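Local coordinates for protein phosphoglycerate kinase (Coxiella burnetii, PDB 4NG4) that catalyses the reversible transfer of a phosphoryl group between ATP and 3-phosphoglycerate, an ATP-generating step of glycolysis, at residues C120-V123 with R124-K127; N132-E135 with L136-M140; R50-P53 with T54-A58. All coordinates share one frame; numbering follows the deposited sequence.

Following the chain from the N terminus, interaction 3 comes first, in the middle of helix 46-60, where a proline breaks the regular bonding of the turns. Interaction 1 follows in the loop that leaves strand 117-120 of the six-stranded parallel sheet, and interaction 2 lies at the start of helix 134-142, to which that loop leads. The three are in series, none nesting in or crossing another, and each is local, joining residues two to four apart along the chain. Interactions 1 and 2 touch: Asn126 packs on Leu136 and Met140. Interaction 3 stands apart, its nearest atoms about 10 Å from interaction 1, yet helix 46-60 packs on the same sheet.

Interaction 1: residues C120-V123 with R124-K127; sequences CENV and RFNK
An Asx turn overlaps a beta turn in the loop that leaves strand 117-120, at the edge of the predicted substrate site of phosphoglycerate kinase, and one asparagine organises both. Asn122 OD1 receives the backbone N of Arg124 at 3.1 Å, the N-H line bent to 156° and the donor well above the carbonyl plane of the amide. The carbonyl O of the same asparagine takes the backbone N of Phe125 at 3.3 Å, so side chain and main chain of Asn122 grip two successive peptide groups. A weak bond, Asn126 N to Val123 O, follows. The Asn122 amide reaches forward to the N-H of Arg124 because chi1 (-165°) places CG opposite the main-chain nitrogen, and ND2 turns to the carbonyls of Leu71 and Phe83, satisfying the buried amide at both ends.

The Phe125 ring lies against the side chains of Asn122 and Glu121. Its CE2 lies 3.4 Å from Asn122 CB, while ND2 sits over one ring face, offset toward the rim. Glu121 meets the ring at its edge: CG approaches CE2 to 3.7 Å, with the carboxylate plane nearly perpendicular to the ring, 84° away. Glu121 OE2 is hydrogen-bonded to Ser84 OG and OE1 to the backbone N of Leu85, and Phe79 adds an edge-to-face ring contact with Phe125. Arg124, predicted to bind substrate, runs extended away from the turn toward His70, with NH1 bonded to the carbonyl of Gly72. Its aliphatic root remains in the contact, CB resting 3.5 Å from Asn122 OD1.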
# COMPACT_ATOMS: atom_id res chain seq x y z
N CYS A 120 15.44 -2.98 19.54
CA CYS A 120 15.03 -1.89 20.41
C CYS A 120 13.53 -2.00 20.69
O CYS A 120 12.74 -2.42 19.81
CB CYS A 120 15.33 -0.54 19.75
SG CYS A 120 17.11 -0.23 19.44
N GLU A 121 13.14 -1.61 21.90
CA GLU A 121 11.74 -1.66 22.31
C GLU A 121 10.91 -0.65 21.49
O GLU A 121 11.42 0.42 21.13
CB GLU A 121 11.63 -1.40 23.80
CG GLU A 121 10.22 -1.46 24.37
CD GLU A 121 9.46 -2.71 24.00
OE1 GLU A 121 9.12 -2.88 22.80
OE2 GLU A 121 9.15 -3.51 24.91
N ASN A 122 9.67 -1.03 21.18
CA ASN A 122 8.68 -0.17 20.49
C ASN A 122 9.05 1.33 20.50
O ASN A 122 9.12 1.97 21.55
CB ASN A 122 7.31 -0.39 21.15
CG ASN A 122 6.16 0.13 20.33
OD1 ASN A 122 6.34 0.86 19.34
ND2 ASN A 122 4.95 -0.23 20.73
N VAL A 123 9.30 1.87 19.32
CA VAL A 123 9.74 3.26 19.18
C VAL A 123 8.67 4.25 19.52
O VAL A 123 8.96 5.41 19.78
CB VAL A 123 10.13 3.57 17.74
CG1 VAL A 123 11.39 2.84 17.37
CG2 VAL A 123 8.98 3.23 16.79
N ARG A 124 7.42 3.81 19.47
CA ARG A 124 6.27 4.65 19.79
C ARG A 124 6.03 4.86 21.29
O ARG A 124 5.10 5.56 21.66
CB ARG A 124 5.03 4.07 19.13
CG ARG A 124 5.07 4.15 17.62
CD ARG A 124 3.72 3.87 17.01
NE ARG A 124 3.75 4.07 15.58
CZ ARG A 124 2.80 3.70 14.73
NH1 ARG A 124 1.70 3.07 15.16
NH2 ARG A 124 2.94 3.94 13.45
N PHE A 125 6.86 4.25 22.13
CA PHE A 125 6.84 4.54 23.56
C PHE A 125 7.47 5.89 23.84
O PHE A 125 7.07 6.56 24.79
CB PHE A 125 7.58 3.47 24.37
CG PHE A 125 6.81 2.19 24.54
CD1 PHE A 125 5.47 2.19 24.96
CD2 PHE A 125 7.44 0.97 24.34
CE1 PHE A 125 4.77 0.99 25.14
CE2 PHE A 125 6.75 -0.22 24.51
CZ PHE A 125 5.41 -0.21 24.92
N ASN A 126 8.44 6.28 23.01
CA ASN A 126 9.22 7.49 23.26
C ASN A 126 8.39 8.77 23.11
O ASN A 126 7.82 9.02 22.04
CB ASN A 126 10.42 7.55 22.30
CG ASN A 126 11.41 6.39 22.49
OD1 ASN A 126 11.66 5.95 23.61
ND2 ASN A 126 11.98 5.93 21.40
N LYS A 127 8.29 9.54 24.20
CA LYS A 127 7.87 10.95 24.13
C LYS A 127 8.52 11.60 22.90
O LYS A 127 9.76 11.76 22.87
CB LYS A 127 8.30 11.74 25.38
CG LYS A 127 7.29 11.81 26.54
CD LYS A 127 7.83 12.76 27.64
CE LYS A 127 6.81 13.08 28.74
NZ LYS A 127 7.07 12.35 30.01

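Interaction 2: residues N132-E135 with L136-M140; sequences NNTE and LAKRM
Asn133 sets its CG anti to the backbone N (chi1 177°), which carries OD1 forward over the first turn of helix 134-142 and makes this residue a textbook N-cap. OD1 accepts the backbone N of Leu136 at 2.8 Å. The bond is almost straight, 171° at the hydrogen, and lies in the carbonyl plane of the amide, so an N-H of the first turn that lacks an earlier helical carbonyl is satisfied by a side chain. The same oxygen rests 3.7 Å from Leu136 CB.

Regular helical bonding begins at once: Ala137 N reaches Asn133 O at 3.1 Å, and Lys138 N reaches Thr134 O at 2.9 Å. Leu136, on the buried side, leads to Leu107, Asn126 and Ala160, joining the helix start to the preceding loop and to helix 160-168.

The outer side is polar. Lys138 extends beyond CG alongside Thr134, both pointing the same way, with CE 3.5 Å from the threonine CG2. Glu135 and Arg139, one turn apart, form a long salt bridge through charge alone; no guanidinium N-H points at the carboxylate, and Glu135 OE2 stays 4.0 Å from Arg139 NH1.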
# COMPACT_ATOMS: atom_id res chain seq x y z
N ASN A 132 7.80 13.91 15.42
CA ASN A 132 9.11 14.00 14.78
C ASN A 132 9.95 15.06 15.46
O ASN A 132 10.52 15.93 14.82
CB ASN A 132 8.96 14.31 13.29
CG ASN A 132 10.21 13.97 12.51
OD1 ASN A 132 10.80 12.91 12.70
ND2 ASN A 132 10.59 14.86 11.60
N ASN A 133 10.00 14.98 16.79
CA ASN A 133 10.74 15.89 17.65
C ASN A 133 12.22 15.91 17.29
O ASN A 133 12.84 14.85 17.13
CB ASN A 133 10.56 15.46 19.10
CG ASN A 133 11.36 16.29 20.06
OD1 ASN A 133 12.57 16.09 20.22
ND2 ASN A 133 10.69 17.22 20.72
N THR A 134 12.78 17.11 17.15
CA THR A 134 14.17 17.26 16.74
C THR A 134 15.11 16.60 17.74
O THR A 134 15.92 15.75 17.36
CB THR A 134 14.58 18.75 16.61
OG1 THR A 134 13.89 19.36 15.52
CG2 THR A 134 16.07 18.86 16.36
N GLU A 135 14.98 16.98 19.01
CA GLU A 135 15.89 16.50 20.05
C GLU A 135 15.93 14.98 20.08
O GLU A 135 17.00 14.38 20.07
CB GLU A 135 15.50 17.05 21.43
CG GLU A 135 16.66 17.02 22.44
CD GLU A 135 16.21 16.89 23.89
OE1 GLU A 135 15.01 16.67 24.13
OE2 GLU A 135 17.08 17.02 24.80
N LEU A 136 14.75 14.35 20.10
CA LEU A 136 14.65 12.89 20.04
C LEU A 136 15.39 12.31 18.84
O LEU A 136 16.07 11.30 18.96
CB LEU A 136 13.18 12.46 19.98
CG LEU A 136 12.90 10.97 19.70
CD1 LEU A 136 13.74 10.02 20.55
CD2 LEU A 136 11.42 10.68 19.91
N ALA A 137 15.22 12.94 17.69
CA ALA A 137 15.80 12.47 16.44
C ALA A 137 17.31 12.53 16.48
O ALA A 137 17.98 11.57 16.12
CB ALA A 137 15.28 13.28 15.26
N LYS A 138 17.86 13.66 16.91
CA LYS A 138 19.31 13.83 17.03
C LYS A 138 19.90 12.73 17.93
O LYS A 138 20.98 12.22 17.66
CB LYS A 138 19.65 15.21 17.58
CG LYS A 138 19.47 16.33 16.57
CD LYS A 138 19.49 17.70 17.25
CE LYS A 138 19.54 18.83 16.22
NZ LYS A 138 19.40 20.18 16.84
N ARG A 139 19.17 12.37 18.97
CA ARG A 139 19.63 11.36 19.93
C ARG A 139 19.67 9.98 19.29
O ARG A 139 20.60 9.21 19.53
CB ARG A 139 18.71 11.35 21.15
CG ARG A 139 19.37 10.94 22.46
CD ARG A 139 18.68 11.62 23.66
NE ARG A 139 17.21 11.46 23.62
CZ ARG A 139 16.35 12.16 24.36
NH1 ARG A 139 16.77 13.08 25.23
NH2 ARG A 139 15.04 11.94 24.24
N MET A 140 18.65 9.66 18.49
CA MET A 140 18.63 8.43 17.71
C MET A 140 19.80 8.39 16.72
O MET A 140 20.39 7.34 16.50
CB MET A 140 17.31 8.29 16.93
CG MET A 140 16.05 8.12 17.80
SD MET A 140 14.59 7.58 16.85
CE MET A 140 13.43 7.25 18.13

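Interaction 3: residues R50-P53 with T54-A58; sequences RALP and TIQKA
Leu52 and Gln56, one helical turn apart, make the principal side-chain contact here. The leucine branch CD2 comes within 3.5 Å of Gln56 NE2, and CG lies 3.8 Å from the same nitrogen, so the amide end lies against the aliphatic branch. Gln56 reaches this place with CG anti to its carbonyl carbon (chi1 -58°) and the chain extended beyond it, which carries the amide back along the helix surface; on the way CG passes 3.4 Å from the carbonyl O of Leu52.

That carbonyl is a second link between the two residues. Leu52 O accepts Gln56 N at 2.8 Å, and Pro53 O takes Lys57 N at 2.8 Å, the next regular bond of the helix. Thr54 N and Ile55 N instead make weak i to i+3 bonds, to Ala51 O and Leu52 O respectively. Pro53, whose ring nitrogen has no hydrogen for the turn before, probably accounts for this irregularity; the helix is kinked at this residue.

Around this first shell, the inward residues fasten the helix to the parallel sheet. Thr54 OG1 is hydrogen-bonded to Asp150 OD2, and its side chain packs on Ile29 and Glu31 of strand 26-31. Ile55 rests on Ile67 and Ala58 on Val65, both of strand 64-69, while Ala51 touches Leu33, a predicted substrate-binding residue. This is a proline-kinked helix packed on the parallel sheet of an alpha/beta domain, as in the Rossmann-like N-terminal domain of phosphoglycerate kinases, and it forms the helix of a beta-alpha-beta crossover between strands 26-31 and 64-69.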
# COMPACT_ATOMS: atom_id res chain seq x y z
N ARG A 50 9.28 -11.26 5.98
CA ARG A 50 9.65 -10.31 4.92
C ARG A 50 10.90 -9.50 5.31
O ARG A 50 11.81 -9.33 4.52
CB ARG A 50 8.46 -9.36 4.64
CG ARG A 50 7.98 -9.30 3.18
CD ARG A 50 6.43 -9.26 3.08
NE ARG A 50 5.82 -8.53 4.20
CZ ARG A 50 4.52 -8.45 4.45
NH1 ARG A 50 3.63 -9.05 3.64
NH2 ARG A 50 4.09 -7.77 5.51
N ALA A 51 10.96 -9.04 6.56
CA ALA A 51 12.07 -8.23 7.04
C ALA A 51 13.37 -9.03 7.27
O ALA A 51 14.45 -8.45 7.34
CB ALA A 51 11.68 -7.49 8.31
N LEU A 52 13.27 -10.36 7.38
CA LEU A 52 14.42 -11.16 7.78
C LEU A 52 15.68 -10.92 6.93
O LEU A 52 16.73 -10.60 7.48
CB LEU A 52 14.06 -12.65 7.78
CG LEU A 52 14.96 -13.48 8.68
CD1 LEU A 52 14.58 -13.21 10.13
CD2 LEU A 52 14.85 -14.96 8.33
N PRO A 53 15.59 -11.05 5.60
CA PRO A 53 16.81 -10.97 4.78
C PRO A 53 17.67 -9.71 5.00
O PRO A 53 18.90 -9.80 4.98
CB PRO A 53 16.27 -10.99 3.34
CG PRO A 53 14.90 -11.58 3.45
CD PRO A 53 14.38 -11.13 4.77
N THR A 54 17.01 -8.57 5.20
CA THR A 54 17.70 -7.31 5.50
C THR A 54 18.56 -7.46 6.75
O THR A 54 19.67 -6.94 6.82
CB THR A 54 16.71 -6.14 5.72
OG1 THR A 54 16.05 -5.82 4.49
CG2 THR A 54 17.43 -4.90 6.25
N ILE A 55 18.02 -8.17 7.73
CA ILE A 55 18.73 -8.44 8.98
C ILE A 55 19.80 -9.53 8.78
O ILE A 55 20.85 -9.50 9.44
CB ILE A 55 17.74 -8.82 10.10
CG1 ILE A 55 16.70 -7.70 10.30
CG2 ILE A 55 18.48 -9.07 11.40
CD1 ILE A 55 15.52 -8.08 11.16
N GLN A 56 19.55 -10.47 7.86
CA GLN A 56 20.54 -11.52 7.57
C GLN A 56 21.75 -10.96 6.81
O GLN A 56 22.88 -11.37 7.06
CB GLN A 56 19.91 -12.66 6.77
CG GLN A 56 18.71 -13.33 7.44
CD GLN A 56 18.35 -14.66 6.77
OE1 GLN A 56 18.96 -15.69 7.05
NE2 GLN A 56 17.35 -14.65 5.90
N LYS A 57 21.51 -10.03 5.89
CA LYS A 57 22.58 -9.42 5.10
C LYS A 57 23.47 -8.51 5.95
O LYS A 57 24.68 -8.42 5.71
CB LYS A 57 22.00 -8.65 3.90
CG LYS A 57 23.04 -8.19 2.87
CD LYS A 57 22.43 -7.95 1.47
CE LYS A 57 21.39 -6.83 1.47
NZ LYS A 57 20.89 -6.51 0.11
N ALA A 58 22.88 -7.86 6.95
CA ALA A 58 23.63 -7.00 7.86
C ALA A 58 24.56 -7.82 8.75
O ALA A 58 25.73 -7.50 8.88
CB ALA A 58 22.69 -6.18 8.71